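Local coordinates for regulatory protein PCRH (Pseudomonas aeruginosa, PDB 2XCB) that acts as a chaperone in type III secretion, binding the chaperone-binding region of the translocator PopD and probably keeping it competent for export, at residues G12-E15 against D16-E19; M46-H49 against Y50-R53; L80-I83 against N84-R87. All coordinates share one frame; numbering follows the deposited sequence.

Interaction 1. Residues G12-E15 against D16-E19; sequences GLSE and DTLE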
loop_
_atom_site.group_PDB
_atom_site.type_symbol
_atom_site.label_atom_id
_atom_site.label_comp_id
_atom_site.label_asym_id
_atom_site.label_seq_id
_atom_site.Cartn_x
_atom_site.Cartn_y
_atom_site.Cartn_z
ATOM N N GLY A 12 -8.903 -0.057 -9.117
ATOM C CA GLY A 12 -8.926 1.068 -10.054
ATOM C C GLY A 12 -7.807 2.098 -9.888
ATOM O O GLY A 12 -7.862 3.180 -10.527
ATOM N N LEU A 13 -6.801 1.781 -9.051
ATOM C CA LEU A 13 -5.622 2.669 -8.872
ATOM C C LEU A 13 -4.763 2.852 -10.142
ATOM O O LEU A 13 -4.621 1.929 -10.955
ATOM C CB LEU A 13 -4.724 2.192 -7.729
ATOM C CG LEU A 13 -5.190 2.087 -6.270
ATOM C CD1 LEU A 13 -4.104 1.347 -5.423
ATOM C CD2 LEU A 13 -5.576 3.443 -5.623
ATOM N N SER A 14 -4.143 4.025 -10.306
ATOM C CA SER A 14 -3.324 4.233 -11.497
ATOM C C SER A 14 -2.074 3.368 -11.399
ATOM O O SER A 14 -1.729 2.903 -10.317
ATOM C CB SER A 14 -2.863 5.684 -11.593
ATOM O OG SER A 14 -2.064 6.001 -10.459
ATOM N N GLU A 15 -1.400 3.201 -12.535
ATOM C CA GLU A 15 -0.146 2.451 -12.611
ATOM C C GLU A 15 0.882 3.095 -11.714
ATOM O O GLU A 15 1.650 2.416 -11.027
ATOM C CB GLU A 15 0.405 2.377 -14.047
ATOM C CG GLU A 15 1.594 1.367 -14.172
ATOM C CD GLU A 15 2.386 1.449 -15.480
ATOM O OE1 GLU A 15 2.061 2.305 -16.333
ATOM O OE2 GLU A 15 3.337 0.644 -15.650
ATOM N N ASP A 16 0.899 4.431 -11.697
ATOM C CA ASP A 16 1.935 5.118 -10.926
ATOM C C ASP A 16 1.800 4.884 -9.431
ATOM O O ASP A 16 2.817 4.761 -8.739
ATOM C CB ASP A 16 1.989 6.615 -11.217
ATOM C CG ASP A 16 2.949 7.329 -10.309
ATOM O OD1 ASP A 16 4.159 7.339 -10.614
ATOM O OD2 ASP A 16 2.505 7.875 -9.262
ATOM N N THR A 17 0.551 4.805 -8.943
ATOM C CA THR A 17 0.292 4.415 -7.531
ATOM C C THR A 17 0.619 2.943 -7.277
ATOM O O THR A 17 1.256 2.639 -6.272
ATOM C CB THR A 17 -1.165 4.705 -7.042
ATOM O OG1 THR A 17 -1.388 6.109 -7.117
ATOM C CG2 THR A 17 -1.363 4.291 -5.542
ATOM N N LEU A 18 0.188 2.042 -8.170
ATOM C CA LEU A 18 0.696 0.632 -8.104
ATOM C C LEU A 18 2.209 0.493 -8.020
ATOM O O LEU A 18 2.733 -0.270 -7.224
ATOM C CB LEU A 18 0.172 -0.206 -9.263
ATOM C CG LEU A 18 -1.335 -0.324 -9.202
ATOM C CD1 LEU A 18 -1.885 -0.877 -10.473
ATOM C CD2 LEU A 18 -1.745 -1.144 -8.009
ATOM N N GLU A 19 2.931 1.266 -8.823
ATOM C CA GLU A 19 4.376 1.270 -8.794
ATOM C C GLU A 19 4.926 1.679 -7.439
ATOM O O GLU A 19 5.871 1.069 -6.914
ATOM C CB GLU A 19 4.919 2.176 -9.890
ATOM C CG GLU A 19 6.365 1.876 -10.286
ATOM C CD GLU A 19 6.722 0.350 -10.332
ATOM O OE1 GLU A 19 6.008 -0.410 -11.048
ATOM O OE2 GLU A 19 7.714 -0.038 -9.616
HETATM O O HOH W 1 4.820 1.122 -12.796
#

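Interaction 2. Residues M46-H49 against Y50-R53; sequences MLDH and YDAR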
loop_
_atom_site.group_PDB
_atom_site.type_symbol
_atom_site.label_atom_id
_atom_site.label_comp_id
_atom_site.label_asym_id
_atom_site.label_seq_id
_atom_site.Cartn_x
_atom_site.Cartn_y
_atom_site.Cartn_z
ATOM N N MET A 46 -4.093 -9.074 -6.190
ATOM C CA MET A 46 -5.561 -8.825 -6.411
ATOM C C MET A 46 -5.858 -7.693 -7.395
ATOM O O MET A 46 -6.777 -7.760 -8.183
ATOM C CB MET A 46 -6.269 -8.551 -5.057
ATOM C CG MET A 46 -6.145 -9.781 -4.181
ATOM S SD MET A 46 -6.947 -9.721 -2.603
ATOM C CE MET A 46 -5.833 -8.849 -1.549
ATOM N N LEU A 47 -5.105 -6.619 -7.298
ATOM C CA LEU A 47 -5.243 -5.455 -8.134
ATOM C C LEU A 47 -4.771 -5.653 -9.557
ATOM O O LEU A 47 -5.242 -4.975 -10.461
ATOM C CB LEU A 47 -4.369 -4.300 -7.517
ATOM C CG LEU A 47 -4.972 -3.721 -6.217
ATOM C CD1 LEU A 47 -4.125 -2.677 -5.598
ATOM C CD2 LEU A 47 -6.390 -3.221 -6.518
ATOM N N ASP A 48 -3.763 -6.514 -9.758
ATOM C CA ASP A 48 -3.238 -6.749 -11.075
ATOM C C ASP A 48 -2.904 -8.191 -11.241
ATOM O O ASP A 48 -1.863 -8.622 -10.796
ATOM C CB ASP A 48 -1.946 -5.929 -11.350
ATOM C CG ASP A 48 -1.476 -6.067 -12.795
ATOM O OD1 ASP A 48 -0.782 -5.169 -13.312
ATOM O OD2 ASP A 48 -1.791 -7.093 -13.462
ATOM N N HIS A 49 -3.788 -8.929 -11.888
ATOM C CA HIS A 49 -3.661 -10.384 -11.976
ATOM C C HIS A 49 -2.524 -10.905 -12.892
ATOM O O HIS A 49 -2.357 -12.122 -13.003
ATOM C CB HIS A 49 -4.975 -11.021 -12.480
ATOM C CG HIS A 49 -6.197 -10.708 -11.668
ATOM N ND1 HIS A 49 -6.154 -10.107 -10.427
ATOM C CD2 HIS A 49 -7.506 -10.985 -11.899
ATOM C CE1 HIS A 49 -7.378 -10.000 -9.938
ATOM N NE2 HIS A 49 -8.218 -10.522 -10.807
ATOM N N TYR A 50 -1.740 -10.023 -13.539
ATOM C CA TYR A 50 -0.826 -10.467 -14.623
ATOM C C TYR A 50 0.604 -10.025 -14.445
ATOM O O TYR A 50 1.474 -10.409 -15.233
ATOM C CB TYR A 50 -1.316 -10.001 -16.005
ATOM C CG TYR A 50 -2.758 -10.377 -16.250
ATOM C CD1 TYR A 50 -3.763 -9.421 -16.153
ATOM C CD2 TYR A 50 -3.126 -11.696 -16.510
ATOM C CE1 TYR A 50 -5.096 -9.743 -16.363
ATOM C CE2 TYR A 50 -4.460 -12.046 -16.703
ATOM C CZ TYR A 50 -5.443 -11.044 -16.642
ATOM O OH TYR A 50 -6.772 -11.348 -16.828
ATOM N N ASP A 51 0.864 -9.188 -13.449
ATOM C CA ASP A 51 2.212 -8.649 -13.292
ATOM C C ASP A 51 3.041 -9.678 -12.500
ATOM O O ASP A 51 2.885 -9.791 -11.286
ATOM C CB ASP A 51 2.182 -7.259 -12.591
ATOM C CG ASP A 51 3.502 -6.588 -12.629
ATOM O OD1 ASP A 51 3.499 -5.342 -12.768
ATOM O OD2 ASP A 51 4.563 -7.295 -12.527
ATOM N N ALA A 52 3.880 -10.460 -13.194
ATOM C CA ALA A 52 4.687 -11.512 -12.531
ATOM C C ALA A 52 5.504 -11.003 -11.310
ATOM O O ALA A 52 5.732 -11.752 -10.373
ATOM C CB ALA A 52 5.612 -12.247 -13.566
ATOM N N ARG A 53 5.994 -9.765 -11.331
ATOM C CA ARG A 53 6.715 -9.262 -10.158
ATOM C C ARG A 53 5.939 -9.424 -8.858
ATOM O O ARG A 53 6.534 -9.741 -7.772
ATOM C CB ARG A 53 7.154 -7.795 -10.290
ATOM C CG ARG A 53 7.881 -7.397 -11.585
ATOM C CD ARG A 53 8.063 -5.787 -11.767
ATOM N NE ARG A 53 6.749 -5.142 -11.819
ATOM C CZ ARG A 53 6.490 -3.876 -11.507
ATOM N NH1 ARG A 53 7.470 -3.039 -11.138
ATOM N NH2 ARG A 53 5.240 -3.451 -11.593
#

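Interaction 3. Residues L80-I83 against N84-R87; sequences LMDI and NEPR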
loop_
_atom_site.group_PDB
_atom_site.type_symbol
_atom_site.label_atom_id
_atom_site.label_comp_id
_atom_site.label_asym_id
_atom_site.label_seq_id
_atom_site.Cartn_x
_atom_site.Cartn_y
_atom_site.Cartn_z
ATOM N N LEU A 80 3.456 -18.976 -14.979
ATOM C CA LEU A 80 2.505 -18.836 -16.097
ATOM C C LEU A 80 2.520 -17.409 -16.754
ATOM O O LEU A 80 2.330 -17.262 -17.991
ATOM C CB LEU A 80 1.118 -19.175 -15.617
ATOM C CG LEU A 80 0.610 -20.594 -15.760
ATOM C CD1 LEU A 80 1.633 -21.672 -16.097
ATOM C CD2 LEU A 80 -0.311 -20.962 -14.619
ATOM N N MET A 81 2.785 -16.393 -15.941
ATOM C CA MET A 81 2.820 -15.019 -16.380
ATOM C C MET A 81 4.132 -14.635 -17.035
ATOM O O MET A 81 4.145 -13.709 -17.843
ATOM C CB MET A 81 2.513 -14.085 -15.198
ATOM C CG MET A 81 1.163 -14.377 -14.571
ATOM S SD MET A 81 -0.187 -13.999 -15.656
ATOM C CE MET A 81 -0.757 -15.718 -16.036
ATOM N N ASP A 82 5.257 -15.277 -16.686
ATOM C CA ASP A 82 6.491 -14.993 -17.412
ATOM C C ASP A 82 7.235 -16.330 -17.598
ATOM O O ASP A 82 7.962 -16.766 -16.707
ATOM C CB ASP A 82 7.366 -13.984 -16.675
ATOM C CG ASP A 82 8.667 -13.691 -17.432
ATOM O OD1 ASP A 82 8.960 -14.428 -18.369
ATOM O OD2 ASP A 82 9.381 -12.750 -17.089
ATOM N N ILE A 83 6.991 -16.986 -18.721
ATOM C CA ILE A 83 7.516 -18.320 -18.972
ATOM C C ILE A 83 9.048 -18.372 -19.099
ATOM O O ILE A 83 9.610 -19.450 -19.070
ATOM C CB ILE A 83 6.876 -18.913 -20.222
ATOM C CG1 ILE A 83 7.109 -18.008 -21.413
ATOM C CG2 ILE A 83 5.387 -19.209 -20.029
ATOM C CD1 ILE A 83 6.387 -18.610 -22.744
ATOM N N ASN A 84 9.711 -17.230 -19.249
ATOM C CA ASN A 84 11.186 -17.122 -19.348
ATOM C C ASN A 84 11.942 -16.899 -18.006
ATOM O O ASN A 84 13.148 -17.015 -17.935
ATOM C CB ASN A 84 11.549 -15.994 -20.307
ATOM C CG ASN A 84 11.300 -16.391 -21.754
ATOM O OD1 ASN A 84 11.446 -17.582 -22.071
ATOM N ND2 ASN A 84 10.865 -15.441 -22.616
ATOM N N GLU A 85 11.197 -16.556 -16.957
ATOM C CA GLU A 85 11.817 -16.167 -15.679
ATOM C C GLU A 85 12.267 -17.386 -14.873
ATOM O O GLU A 85 11.433 -18.198 -14.392
ATOM C CB GLU A 85 10.810 -15.276 -14.896
ATOM C CG GLU A 85 11.132 -15.010 -13.461
ATOM C CD GLU A 85 12.395 -14.207 -13.396
ATOM O OE1 GLU A 85 12.377 -13.008 -13.796
ATOM O OE2 GLU A 85 13.396 -14.827 -12.985
ATOM N N PRO A 86 13.590 -17.520 -14.695
ATOM C CA PRO A 86 14.213 -18.656 -13.976
ATOM C C PRO A 86 13.947 -18.622 -12.477
ATOM O O PRO A 86 13.988 -19.690 -11.836
ATOM C CB PRO A 86 15.711 -18.468 -14.268
ATOM C CG PRO A 86 15.826 -16.970 -14.493
ATOM C CD PRO A 86 14.610 -16.655 -15.308
ATOM N N ARG A 87 13.635 -17.448 -11.888
ATOM C CA ARG A 87 13.404 -17.377 -10.441
ATOM C C ARG A 87 12.231 -18.225 -9.966
ATOM O O ARG A 87 12.280 -18.764 -8.882
ATOM C CB ARG A 87 13.247 -15.954 -9.940
ATOM C CG ARG A 87 14.588 -15.260 -9.864
ATOM C CD ARG A 87 14.527 -13.663 -9.663
ATOM N NE ARG A 87 13.996 -12.991 -10.845
ATOM C CZ ARG A 87 13.841 -11.658 -10.975
ATOM N NH1 ARG A 87 14.112 -10.833 -9.954
ATOM N NH2 ARG A 87 13.373 -11.156 -12.128
HETATM O O HOH W 2 9.026 -19.070 -15.229
HETATM O O HOH W 3 9.620 -11.722 -14.547
#

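Interaction 1. Residues G12-E15 against D16-E19
Ser14 and Leu18 open the first turn of helix 15-30: Leu18 N donates to Ser14 O over 3.0 Å in the carbonyl plane and almost straight, at 177°, and Glu19 N follows with a 2.8 Å bond to Glu15 O. Ser14 itself is the N-cap. With chi1 at 61° its hydroxyl sits between its own backbone N and carbonyl carbon, which turns OG back over the helix start, where it accepts from Thr17 N at 3.3 Å. That bond occupies a first-turn amide, of the kind that helix hydrogen bonding leaves to a cap. The hydroxyls of Ser14 and Thr17 also lie close together, and both are hydrogen-bonded to Asp36 of the second subunit, while Gln28 of that subunit reaches Thr17 OG1 and Asp16 OD2. The cap of the first helix in this all-helical array, whose repeated helix pairs are consistent with the tetratricopeptide-type fold of its chaperone family, is thus part of the subunit interface as well. On the apolar side, Leu13 lies across the Thr17 side chain at about a right angle, its CD1 4.0 Å from Thr17 CG2, and the same methyl is 4.3 Å from Leu18 CD2. Both leucines pack on Leu47 of helix 34-47. On the solvent side, a water donates to Glu19 OE1 at 2.6 Å; its link to Glu15 OE2 is long and doubtful, holding for one of two modelled conformers. OE1 of Glu19 also forms a salt bridge with Arg53.

Interaction 2. Residues M46-H49 against Y50-R53
Asp48 reaches round the bend between helix 34-47 and helix 52-64 to take the Tyr50 amide. Asp48 CG stands opposite the Asp48 backbone N (chi1 -174°), which carries OD2 to within 2.9 Å of Tyr50 N. The donor comes to the anti side of OD2, 28° out of the carboxylate plane, closing an Asx turn just where Asp48 leaves the helical conformation. The aromatic ring of Tyr50 folds back over the preceding residue: His49 CB lies over the middle of one ring face, 4.1 Å from the centroid, a CH-pi contact in which the histidine offers its CB and not its imidazole. The imidazole is held by ND1 to Cys45 O, and Tyr50 packs on Tyr77 and Met81 of helix 68-81. Further on, Asp51 is the N-cap of the next helix, and its carboxylate is turned 76° from that of Asp48, with Asp51 CB 3.7 Å from Asp48 OD1. Arg53 grips Asp51 side-on and in the guanidinium plane, NH2 to OD1 at 2.8 Å and NE to OD2 at 3.1 Å, both on syn sides of the carboxylate. OD2 also accepts a weak bond from Arg53 N, so the same acid caps the helix, weakly, and holds one edge of the guanidinium. NH1 of Arg53 continues to Glu19, Tyr22 makes a cation-pi contact with the arginine, and Arg53 packs on a polar side chain of the bound peptide, so this interhelical turn borders the peptide site. Asp48 OD1 and Asp51 OD1 are only 4.3 Å apart, a likely repulsion that Arg53 would partly offset on the Asp51 side; the Tyr50 amide probably offsets some of the charge on Asp48, through OD2.

Interaction 3. Residues L80-I83 against N84-R87
Asp82 holds the turn that follows helix 68-81 with two acceptors of its own: side-chain OD1 takes Asn84 N at 3.0 Å, an Asx turn, and backbone O takes Glu85 N at 3.3 Å, the closing bond of a type I beta turn from Asp82 to Glu85. Asn84 N comes to the anti side of OD1, 30° out of the carboxylate plane. Having CG trans to the backbone N (chi1 180°) swings the Asp82 carboxylate forward over the turn to reach that amide. Glu85 then caps the start of helix 87-98, its OE2 taking Arg87 N through the anti lone pair at 2.9 Å. The Arg87 guanidinium doubles back on the same carboxylate side-on, NE to OE2 at 2.9 Å and NH2 to OE1 at 2.7 Å. Both nitrogens approach from above the carboxylate plane although the oxygens lie in or close to the guanidinium plane, so the two flat groups are tilted against each other. OE2 therefore has two donors, and the bend of Glu85 at chi2 (65°) brings it within reach of both. Two waters tie the turn together: one donates to the carbonyls of Asp82 and Glu85, the other to Asp82 OD2 and Glu85 OE1, which probably eases the approach of two like charges. Around these polar bonds, Glu85 CB packs 3.6 Å from Asp82 OD2, Asp82 rests on Ala52, and Pro86 lies against Leu115, Ala116, Leu125 and His122. Arg87, with its side-on pairing to Glu85, also hydrogen-bonds to the backbone and a polar side chain of the bound PopD peptide, placing this capped helix start at the peptide-binding site of a helical array consistent with the tetratricopeptide-type fold.

The three contacts follow one another along the chain, each at the start of a helix. Interaction 1 is partly buried, pairing leucine packing with a serine cap that faces the second subunit; interactions 2 and 3 are surface turns between successive helices, and they rely on acids. They resemble each other: an aspartate leaving one helix makes an Asx turn, then an acid, aspartate in 50-53 and glutamate in 84-87, caps the next helix and binds an arginine two residues on. Both arginines reach the bound peptide, Arg53 by packing, Arg87 by hydrogen bonds. Interaction 2 touches interaction 1 through Glu19-Arg53 and Leu47, and interaction 3 through Ala52 and Met81. Interactions 1 and 3 do not meet.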